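PDB 6SJQ: flagellar pocket-related cytoskeletal protein from Trypanosoma brucei, which is a cytoskeletal protein of the flagellar pocket collar, its N-terminal ubiquitin-fold domain, the part described here, probably serving to bind partner proteins. Local coordinates for residues Ile64-Glu69 and Lys73-Ile78; Tyr86-Val91 and Lys104-Ala109. All blocks are in the same frame, centred on the assembly; numbering follows the deposited sequence.

Contact 1 of 2, residues Ile64-Glu69 and Lys73-Ile78; sequences IKMYDE and KWVDLI
Tyr67 and Trp74 meet across the beta hairpin that joins strands 63-68 and 73-76, the latter an outermost strand of the ubiquitin-fold sheet, and the pairing is a worked example of how a hairpin is held by its backbone and packed by its side chains. Five antiparallel backbone hydrogen bonds do the holding. Met66 and Val75 form a hydrogen-bonded pair, with Met66 N to Val75 O at 2.8 Å, and Asp68 and Lys73 form the next toward the turn. At the other end Leu77 N reaches Ile64 O, also at 2.8 Å, extending the pairing just beyond the strand.

The aromatic contact belongs to the non-hydrogen-bonded pair Tyr67–Trp74. CB of Tyr67 sits over one indole face, 3.7 Å from the centroid of the six-membered ring in a CH-pi contact, while the phenol presents its edge to the five-membered ring, planes at 66°. With Tyr67 CG anti to the backbone N (chi1 -179°), the phenol lies across the indole instead of alongside it. On the opposite face Met66 and Val75 sit with Asp68 and Lys73, and Val75 CG2 nears both Met66 CE and Asp68 CB; Ile64 and Leu77 run side by side toward helix 31-49.

Asp76 OD2 pairs with Lys63 in a salt bridge, while Lys65 lays its CE 3.7 Å from Asp76 OD1, its NZ not in contact with the carboxylate. The extended Lys65 chain instead carries NZ to a water 2.8 Å away, which in turn donates to Trp74 O at 3.2 Å.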
ATOM      1  N   ILE A  64       2.380   3.090   8.405  1.00 16.23           N
ATOM      2  CA  ILE A  64       1.180   3.184   7.596  1.00 11.08           C
ATOM      3  C   ILE A  64       0.397   4.375   8.112  1.00 12.55           C
ATOM      4  O   ILE A  64       0.184   4.499   9.320  1.00 12.38           O
ATOM      5  CB  ILE A  64       0.317   1.911   7.713  1.00 11.88           C
ATOM      6  CG1 ILE A  64       1.088   0.705   7.148  1.00 15.29           C
ATOM      7  CG2 ILE A  64      -0.973   2.074   6.932  1.00 11.36           C
ATOM      8  CD1 ILE A  64       0.324  -0.611   7.236  1.00 17.68           C
ATOM      9  N   LYS A  65      -0.006   5.262   7.205  1.00 11.56           N
ATOM     10  CA  LYS A  65      -0.939   6.329   7.563  1.00 11.69           C
ATOM     11  C   LYS A  65      -2.284   6.156   6.873  1.00 13.51           C
ATOM     12  O   LYS A  65      -2.366   5.580   5.794  1.00 13.53           O
ATOM     13  CB  LYS A  65      -0.355   7.686   7.181  1.00 12.62           C
ATOM     14  CG  LYS A  65       0.889   8.054   7.968  1.00 14.10           C
ATOM     15  CD  LYS A  65       1.225   9.508   7.764  1.00 14.97           C
ATOM     16  CE  LYS A  65       2.485   9.879   8.509  1.00 20.04           C
ATOM     17  NZ  LYS A  65       2.743  11.335   8.306  1.00 18.20           N
ATOM     18  N   MET A  66      -3.336   6.684   7.496  1.00 10.81           N
ATOM     19  CA  MET A  66      -4.676   6.669   6.928  1.00 12.37           C
ATOM     20  C   MET A  66      -5.114   8.110   6.751  1.00 13.11           C
ATOM     21  O   MET A  66      -4.864   8.949   7.621  1.00 14.32           O
ATOM     22  CB  MET A  66      -5.651   5.983   7.906  1.00 10.27           C
ATOM     23  CG  MET A  66      -7.133   5.911   7.411  1.00 10.59           C
ATOM     24  SD  MET A  66      -8.307   5.149   8.626  1.00  7.22           S
ATOM     25  CE  MET A  66      -8.379   6.453   9.833  1.00 32.51           C
ATOM     26  N   TYR A  67      -5.757   8.426   5.634  1.00 10.48           N
ATOM     27  CA  TYR A  67      -6.336   9.758   5.545  1.00 10.98           C
ATOM     28  C   TYR A  67      -7.683   9.712   6.255  1.00 16.64           C
ATOM     29  O   TYR A  67      -8.607   9.003   5.824  1.00 13.29           O
ATOM     30  CB  TYR A  67      -6.481  10.233   4.105  1.00 13.53           C
ATOM     31  CG  TYR A  67      -7.070  11.616   4.078  1.00 13.16           C
ATOM     32  CD1 TYR A  67      -6.285  12.716   4.387  1.00 15.14           C
ATOM     33  CD2 TYR A  67      -8.411  11.817   3.796  1.00 17.26           C
ATOM     34  CE1 TYR A  67      -6.812  13.976   4.405  1.00 15.69           C
ATOM     35  CE2 TYR A  67      -8.950  13.083   3.794  1.00 19.29           C
ATOM     36  CZ  TYR A  67      -8.134  14.156   4.102  1.00 19.71           C
ATOM     37  OH  TYR A  67      -8.631  15.434   4.126  1.00 21.45           O
ATOM     38  N   ASP A  68      -7.784  10.458   7.353  1.00 15.64           N
ATOM     39  CA  ASP A  68      -8.989  10.465   8.184  1.00 13.65           C
ATOM     40  C   ASP A  68      -9.898  11.611   7.737  1.00 13.67           C
ATOM     41  O   ASP A  68      -9.579  12.781   7.963  1.00 16.34           O
ATOM     42  CB  ASP A  68      -8.595  10.627   9.665  1.00 13.84           C
ATOM     43  CG  ASP A  68      -9.750  10.332  10.614  1.00 20.06           C
ATOM     44  OD1 ASP A  68     -10.897  10.721  10.307  1.00 27.29           O
ATOM     45  OD2 ASP A  68      -9.523   9.680  11.657  1.00 24.29           O
ATOM     46  N   GLU A  69     -11.033  11.287   7.124  1.00 17.05           N
ATOM     47  CA  GLU A  69     -11.932  12.326   6.647  1.00 16.29           C
ATOM     48  C   GLU A  69     -12.592  13.058   7.797  1.00 17.88           C
ATOM     49  O   GLU A  69     -12.952  14.217   7.642  1.00 19.05           O
ATOM     50  CB  GLU A  69     -13.002  11.754   5.717  1.00 20.37           C
ATOM     51  CG  GLU A  69     -12.499  11.260   4.386  1.00 23.23           C
ATOM     52  CD  GLU A  69     -13.660  10.862   3.476  1.00 34.01           C
ATOM     53  OE1 GLU A  69     -14.819  11.187   3.811  1.00 36.83           O
ATOM     54  OE2 GLU A  69     -13.413  10.241   2.428  1.00 45.68           O
ATOM     55  N   LYS A  73      -7.157  14.946   7.907  1.00 18.93           N
ATOM     56  CA  LYS A  73      -5.705  14.896   7.898  1.00 23.01           C
ATOM     57  C   LYS A  73      -5.240  13.453   7.889  1.00 16.87           C
ATOM     58  O   LYS A  73      -6.004  12.531   8.205  1.00 16.36           O
ATOM     59  CB  LYS A  73      -5.114  15.619   9.110  1.00 20.17           C
ATOM     60  CG  LYS A  73      -5.563  15.053  10.444  1.00 25.26           C
ATOM     61  CD  LYS A  73      -4.836  15.740  11.606  1.00 31.37           C
ATOM     62  CE  LYS A  73      -5.423  15.312  12.946  1.00 48.50           C
ATOM     63  NZ  LYS A  73      -4.813  16.029  14.104  1.00 51.71           N
ATOM     64  N   TRP A  74      -3.981  13.281   7.515  1.00 17.92           N
ATOM     65  CA  TRP A  74      -3.329  11.988   7.585  1.00 14.74           C
ATOM     66  C   TRP A  74      -2.912  11.705   9.030  1.00 20.28           C
ATOM     67  O   TRP A  74      -2.282  12.554   9.701  1.00 20.89           O
ATOM     68  CB  TRP A  74      -2.114  11.979   6.659  1.00 15.71           C
ATOM     69  CG  TRP A  74      -2.428  12.001   5.178  1.00 16.05           C
ATOM     70  CD1 TRP A  74      -2.508  13.098   4.376  1.00 14.35           C
ATOM     71  CD2 TRP A  74      -2.650  10.866   4.322  1.00 17.82           C
ATOM     72  NE1 TRP A  74      -2.781  12.727   3.081  1.00 15.77           N
ATOM     73  CE2 TRP A  74      -2.886  11.362   3.024  1.00 13.48           C
ATOM     74  CE3 TRP A  74      -2.689   9.477   4.537  1.00 13.36           C
ATOM     75  CZ2 TRP A  74      -3.133  10.528   1.935  1.00 15.83           C
ATOM     76  CZ3 TRP A  74      -2.956   8.644   3.452  1.00 14.30           C
ATOM     77  CH2 TRP A  74      -3.168   9.175   2.169  1.00 16.86           C
ATOM     78  N   VAL A  75      -3.280  10.520   9.514  1.00 13.86           N
ATOM     79  CA  VAL A  75      -2.912  10.059  10.860  1.00 13.70           C
ATOM     80  C   VAL A  75      -2.241   8.685  10.789  1.00 15.92           C
ATOM     81  O   VAL A  75      -2.470   7.929   9.841  1.00 15.48           O
ATOM     82  CB  VAL A  75      -4.153   9.963  11.756  1.00 19.72           C
ATOM     83  CG1 VAL A  75      -4.840  11.320  11.835  1.00 21.70           C
ATOM     84  CG2 VAL A  75      -5.122   8.918  11.199  1.00 16.48           C
ATOM     85  N   ASP A  76      -1.431   8.341  11.787  1.00 13.46           N
ATOM     86  CA  ASP A  76      -0.836   7.009  11.829  1.00 16.34           C
ATOM     87  C   ASP A  76      -1.903   5.946  12.048  1.00 14.77           C
ATOM     88  O   ASP A  76      -2.860   6.147  12.807  1.00 14.00           O
ATOM     89  CB  ASP A  76       0.182   6.895  12.963  1.00 16.55           C
ATOM     90  CG  ASP A  76       1.494   7.538  12.633  1.00 23.04           C
ATOM     91  OD1 ASP A  76       1.521   8.474  11.806  1.00 23.03           O
ATOM     92  OD2 ASP A  76       2.498   7.096  13.213  1.00 27.23           O
ATOM     93  N   LEU A  77      -1.749   4.803  11.388  1.00 11.75           N
ATOM     94  CA  LEU A  77      -2.653   3.685  11.648  1.00 13.67           C
ATOM     95  C   LEU A  77      -2.113   2.871  12.827  1.00 12.24           C
ATOM     96  O   LEU A  77      -1.118   2.151  12.696  1.00 19.40           O
ATOM     97  CB  LEU A  77      -2.815   2.805  10.407  1.00 14.06           C
ATOM     98  CG  LEU A  77      -3.717   1.590  10.599  1.00 15.18           C
ATOM     99  CD1 LEU A  77      -5.108   2.020  11.006  1.00 16.14           C
ATOM    100  CD2 LEU A  77      -3.759   0.750   9.313  1.00 18.24           C
ATOM    101  N   ILE A  78      -2.759   3.017  13.978  1.00 14.31           N
ATOM    102  CA  ILE A  78      -2.260   2.466  15.243  1.00 14.59           C
ATOM    103  C   ILE A  78      -3.254   1.506  15.924  1.00 17.23           C
ATOM    104  O   ILE A  78      -2.858   0.604  16.650  1.00 19.94           O
ATOM    105  CB  ILE A  78      -1.941   3.612  16.244  1.00 24.63           C
ATOM    106  CG1 ILE A  78      -3.140   4.556  16.336  1.00 26.05           C
ATOM    107  CG2 ILE A  78      -0.714   4.380  15.816  1.00 32.87           C
ATOM    108  CD1 ILE A  78      -3.173   5.457  17.544  1.00 46.69           C
TER
HETATM  109  O   HOH W   1       1.892   2.733  11.415  1.00 31.29           O
HETATM  110  O   HOH W   2       0.933  12.553  10.048  1.00 40.80           O

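Contact 2 of 2, residues Tyr86-Val91 and Lys104-Ala109; sequences YCQLYV and KEIPPA
Tyr86 and Gln88 touch the irregular segment 104-109 where this returning chain lies over strand 87-92 of the ubiquitin-fold sheet, a contact that illustrates how a loop can be laid on a sheet with little direct bonding to the strand beneath it. The segment follows that strand in the chain and belongs to the loop region beyond the last strand of the fold. The two segments bury 175 Å² between them, and what they share is van der Waals contact.

Tyr86, just ahead of the strand, has a backbone with positive phi (68°) and extends its ring so that the hydroxyl arrives beside the loop. Tyr86 OH lies 4.0 Å from Ala109 CB, and the same hydroxyl is hydrogen-bonded to Glu22 of strand 17-25, which fixes the position of the phenol end.

Gln88 carries the main contact. Its CG stands anti to the backbone N (chi1 -179°), carrying the chain along the strand, and a bend at chi2 (73°) then turns the amide toward segment 104-109. There NE2 donates to Leu89 O at 3.1 Å in a nearly straight bond that lies in the amide plane. NE2 also bonds Asn20 OD1, so two acceptors grip one nitrogen and restrain the amide's rotation. Strand 17-25 also receives the loop, since Asn20 bonds Pro107 O as well as touching Ile106 and Ala109. Ile106 slides past the Gln88 side chain in the opposite direction, using its CG2 methyl and its CD1 end. Ile106 CG2 comes 3.8 Å from Gln88 OE1, and Ile106 CD1 lies 4.1 Å from Gln88 CG.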
ATOM      1  N   TYR A  86     -13.361   1.619   2.292  1.00 13.06           N
ATOM      2  CA  TYR A  86     -12.830   2.364   1.167  1.00 16.78           C
ATOM      3  C   TYR A  86     -11.981   3.537   1.607  1.00 12.90           C
ATOM      4  O   TYR A  86     -11.722   4.444   0.819  1.00 17.47           O
ATOM      5  CB  TYR A  86     -13.917   2.776   0.153  1.00 19.44           C
ATOM      6  CG  TYR A  86     -13.415   2.637  -1.268  1.00 25.01           C
ATOM      7  CD1 TYR A  86     -13.067   3.751  -2.014  1.00 27.90           C
ATOM      8  CD2 TYR A  86     -13.244   1.386  -1.843  1.00 31.09           C
ATOM      9  CE1 TYR A  86     -12.580   3.623  -3.307  1.00 34.71           C
ATOM     10  CE2 TYR A  86     -12.765   1.247  -3.138  1.00 29.74           C
ATOM     11  CZ  TYR A  86     -12.436   2.369  -3.866  1.00 33.73           C
ATOM     12  OH  TYR A  86     -11.947   2.231  -5.151  1.00 35.81           O
ATOM     13  N   CYS A  87     -11.510   3.500   2.851  1.00 13.60           N
ATOM     14  CA  CYS A  87     -10.569   4.519   3.300  1.00 11.39           C
ATOM     15  C   CYS A  87      -9.253   4.401   2.514  1.00 11.13           C
ATOM     16  O   CYS A  87      -8.965   3.365   1.916  1.00 15.76           O
ATOM     17  CB  CYS A  87     -10.346   4.448   4.808  1.00 10.34           C
ATOM     18  SG  CYS A  87      -9.340   3.065   5.404  1.00 15.42           S
ATOM     19  N   GLN A  88      -8.496   5.503   2.483  1.00 13.42           N
ATOM     20  CA  GLN A  88      -7.220   5.556   1.785  1.00 10.39           C
ATOM     21  C   GLN A  88      -6.047   5.491   2.758  1.00 13.21           C
ATOM     22  O   GLN A  88      -5.954   6.297   3.684  1.00 11.74           O
ATOM     23  CB  GLN A  88      -7.114   6.860   0.986  1.00 10.23           C
ATOM     24  CG  GLN A  88      -5.797   6.956   0.207  1.00 12.17           C
ATOM     25  CD  GLN A  88      -5.771   6.029  -0.983  1.00 11.63           C
ATOM     26  OE1 GLN A  88      -6.595   6.147  -1.914  1.00 13.96           O
ATOM     27  NE2 GLN A  88      -4.848   5.068  -0.956  1.00 13.82           N
ATOM     28  N   LEU A  89      -5.155   4.522   2.545  1.00 10.31           N
ATOM     29  CA  LEU A  89      -3.915   4.380   3.312  1.00 13.25           C
ATOM     30  C   LEU A  89      -2.696   4.702   2.444  1.00 12.63           C
ATOM     31  O   LEU A  89      -2.722   4.552   1.221  1.00 11.81           O
ATOM     32  CB  LEU A  89      -3.764   2.937   3.834  1.00 10.89           C
ATOM     33  CG  LEU A  89      -4.912   2.332   4.645  1.00 13.92           C
ATOM     34  CD1 LEU A  89      -4.496   0.957   5.156  1.00 18.88           C
ATOM     35  CD2 LEU A  89      -5.279   3.239   5.794  1.00 15.45           C
ATOM     36  N   TYR A  90      -1.619   5.154   3.077  1.00 11.42           N
ATOM     37  CA  TYR A  90      -0.338   5.272   2.388  1.00 11.93           C
ATOM     38  C   TYR A  90       0.707   4.524   3.201  1.00 10.67           C
ATOM     39  O   TYR A  90       0.771   4.668   4.424  1.00 12.20           O
ATOM     40  CB  TYR A  90       0.075   6.730   2.248  1.00 11.92           C
ATOM     41  CG  TYR A  90       1.380   6.894   1.502  1.00 13.76           C
ATOM     42  CD1 TYR A  90       1.412   6.940   0.114  1.00 14.10           C
ATOM     43  CD2 TYR A  90       2.581   6.994   2.187  1.00 16.43           C
ATOM     44  CE1 TYR A  90       2.618   7.098  -0.572  1.00 16.12           C
ATOM     45  CE2 TYR A  90       3.775   7.154   1.511  1.00 18.52           C
ATOM     46  CZ  TYR A  90       3.785   7.212   0.142  1.00 17.86           C
ATOM     47  OH  TYR A  90       4.995   7.358  -0.505  1.00 28.60           O
ATOM     48  N   VAL A  91       1.545   3.743   2.539  1.00  8.83           N
ATOM     49  CA  VAL A  91       2.502   2.914   3.263  1.00 10.81           C
ATOM     50  C   VAL A  91       3.931   3.342   2.938  1.00 13.11           C
ATOM     51  O   VAL A  91       4.322   3.383   1.758  1.00 12.70           O
ATOM     52  CB  VAL A  91       2.306   1.427   2.922  1.00 14.44           C
ATOM     53  CG1 VAL A  91       3.226   0.561   3.797  1.00 14.29           C
ATOM     54  CG2 VAL A  91       0.871   1.035   3.141  1.00 12.16           C
ATOM     55  N   LYS A 104       3.427  13.151  -5.872  1.00 28.66           N
ATOM     56  CA  LYS A 104       2.602  12.833  -7.029  1.00 30.01           C
ATOM     57  C   LYS A 104       1.272  12.334  -6.488  1.00 32.64           C
ATOM     58  O   LYS A 104       1.233  11.590  -5.506  1.00 35.86           O
ATOM     59  CB  LYS A 104       3.260  11.769  -7.913  1.00 28.60           C
ATOM     60  CG  LYS A 104       4.502  12.248  -8.635  1.00 32.34           C
ATOM     61  CD  LYS A 104       5.065  11.159  -9.534  1.00 42.65           C
ATOM     62  CE  LYS A 104       6.445  11.537 -10.026  1.00 52.88           C
ATOM     63  NZ  LYS A 104       7.068  10.435 -10.796  1.00 42.06           N
ATOM     64  N   GLU A 105       0.176  12.761  -7.098  1.00 32.23           N
ATOM     65  CA  GLU A 105      -1.135  12.434  -6.550  1.00 33.01           C
ATOM     66  C   GLU A 105      -1.416  10.932  -6.568  1.00 24.80           C
ATOM     67  O   GLU A 105      -0.920  10.186  -7.428  1.00 23.94           O
ATOM     68  CB  GLU A 105      -2.239  13.180  -7.299  1.00 37.17           C
ATOM     69  CG  GLU A 105      -2.457  12.685  -8.705  1.00 29.81           C
ATOM     70  CD  GLU A 105      -3.071  13.748  -9.604  1.00 70.57           C
ATOM     71  OE1 GLU A 105      -4.001  14.451  -9.152  1.00 74.28           O
ATOM     72  OE2 GLU A 105      -2.620  13.880 -10.765  1.00 73.03           O
ATOM     73  N   ILE A 106      -2.213  10.495  -5.605  1.00 24.26           N
ATOM     74  CA  ILE A 106      -2.642   9.113  -5.549  1.00 19.19           C
ATOM     75  C   ILE A 106      -3.694   8.866  -6.639  1.00 17.67           C
ATOM     76  O   ILE A 106      -4.744   9.521  -6.668  1.00 24.81           O
ATOM     77  CB  ILE A 106      -3.215   8.783  -4.152  1.00 18.85           C
ATOM     78  CG1 ILE A 106      -2.140   8.964  -3.076  1.00 22.99           C
ATOM     79  CG2 ILE A 106      -3.725   7.350  -4.106  1.00 18.53           C
ATOM     80  CD1 ILE A 106      -2.674   8.797  -1.658  1.00 23.98           C
ATOM     81  N   PRO A 107      -3.422   7.915  -7.542  1.00 20.76           N
ATOM     82  CA  PRO A 107      -4.311   7.630  -8.671  1.00 23.66           C
ATOM     83  C   PRO A 107      -5.497   6.797  -8.230  1.00 25.29           C
ATOM     84  O   PRO A 107      -5.467   6.255  -7.111  1.00 17.15           O
ATOM     85  CB  PRO A 107      -3.416   6.812  -9.612  1.00 23.79           C
ATOM     86  CG  PRO A 107      -2.464   6.115  -8.695  1.00 24.27           C
ATOM     87  CD  PRO A 107      -2.193   7.100  -7.586  1.00 20.83           C
ATOM     88  N   PRO A 108      -6.539   6.708  -9.078  1.00 24.82           N
ATOM     89  CA  PRO A 108      -7.669   5.824  -8.792  1.00 18.49           C
ATOM     90  C   PRO A 108      -7.191   4.399  -8.532  1.00 24.02           C
ATOM     91  O   PRO A 108      -6.338   3.886  -9.268  1.00 23.85           O
ATOM     92  CB  PRO A 108      -8.493   5.877 -10.089  1.00 26.54           C
ATOM     93  CG  PRO A 108      -8.195   7.228 -10.659  1.00 33.62           C
ATOM     94  CD  PRO A 108      -6.737   7.476 -10.327  1.00 25.34           C
ATOM     95  N   ALA A 109      -7.730   3.769  -7.489  1.00 22.16           N
ATOM     96  CA  ALA A 109      -7.316   2.424  -7.097  1.00 18.43           C
ATOM     97  C   ALA A 109      -7.567   1.375  -8.170  1.00 20.88           C
ATOM     98  O   ALA A 109      -8.586   1.416  -8.857  1.00 22.76           O
ATOM     99  CB  ALA A 109      -8.016   2.011  -5.809  1.00 18.82           C
TER

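How the contacts relate
Contacts 1 and 2 lie in series along the chain, the hairpin closing before strand 87-92 opens contact 2, with centres about 12 Å apart. They share one mixed sheet, in which strands 63-68 and 87-92 are antiparallel neighbours. The seam between them is direct: Lys65 O stands 2.8 Å from Tyr90 N, Tyr67 N stands 2.9 Å from Gln88 O, both probable hydrogen bonds, and Met66 packs on Leu89. Contact 1 therefore supplies one edge of the sheet, whereas contact 2 joins an inner strand to the later loop, which also reaches strand 17-25. Together they connect the hairpin at one edge of the sheet with the irregular chain that follows its last strand.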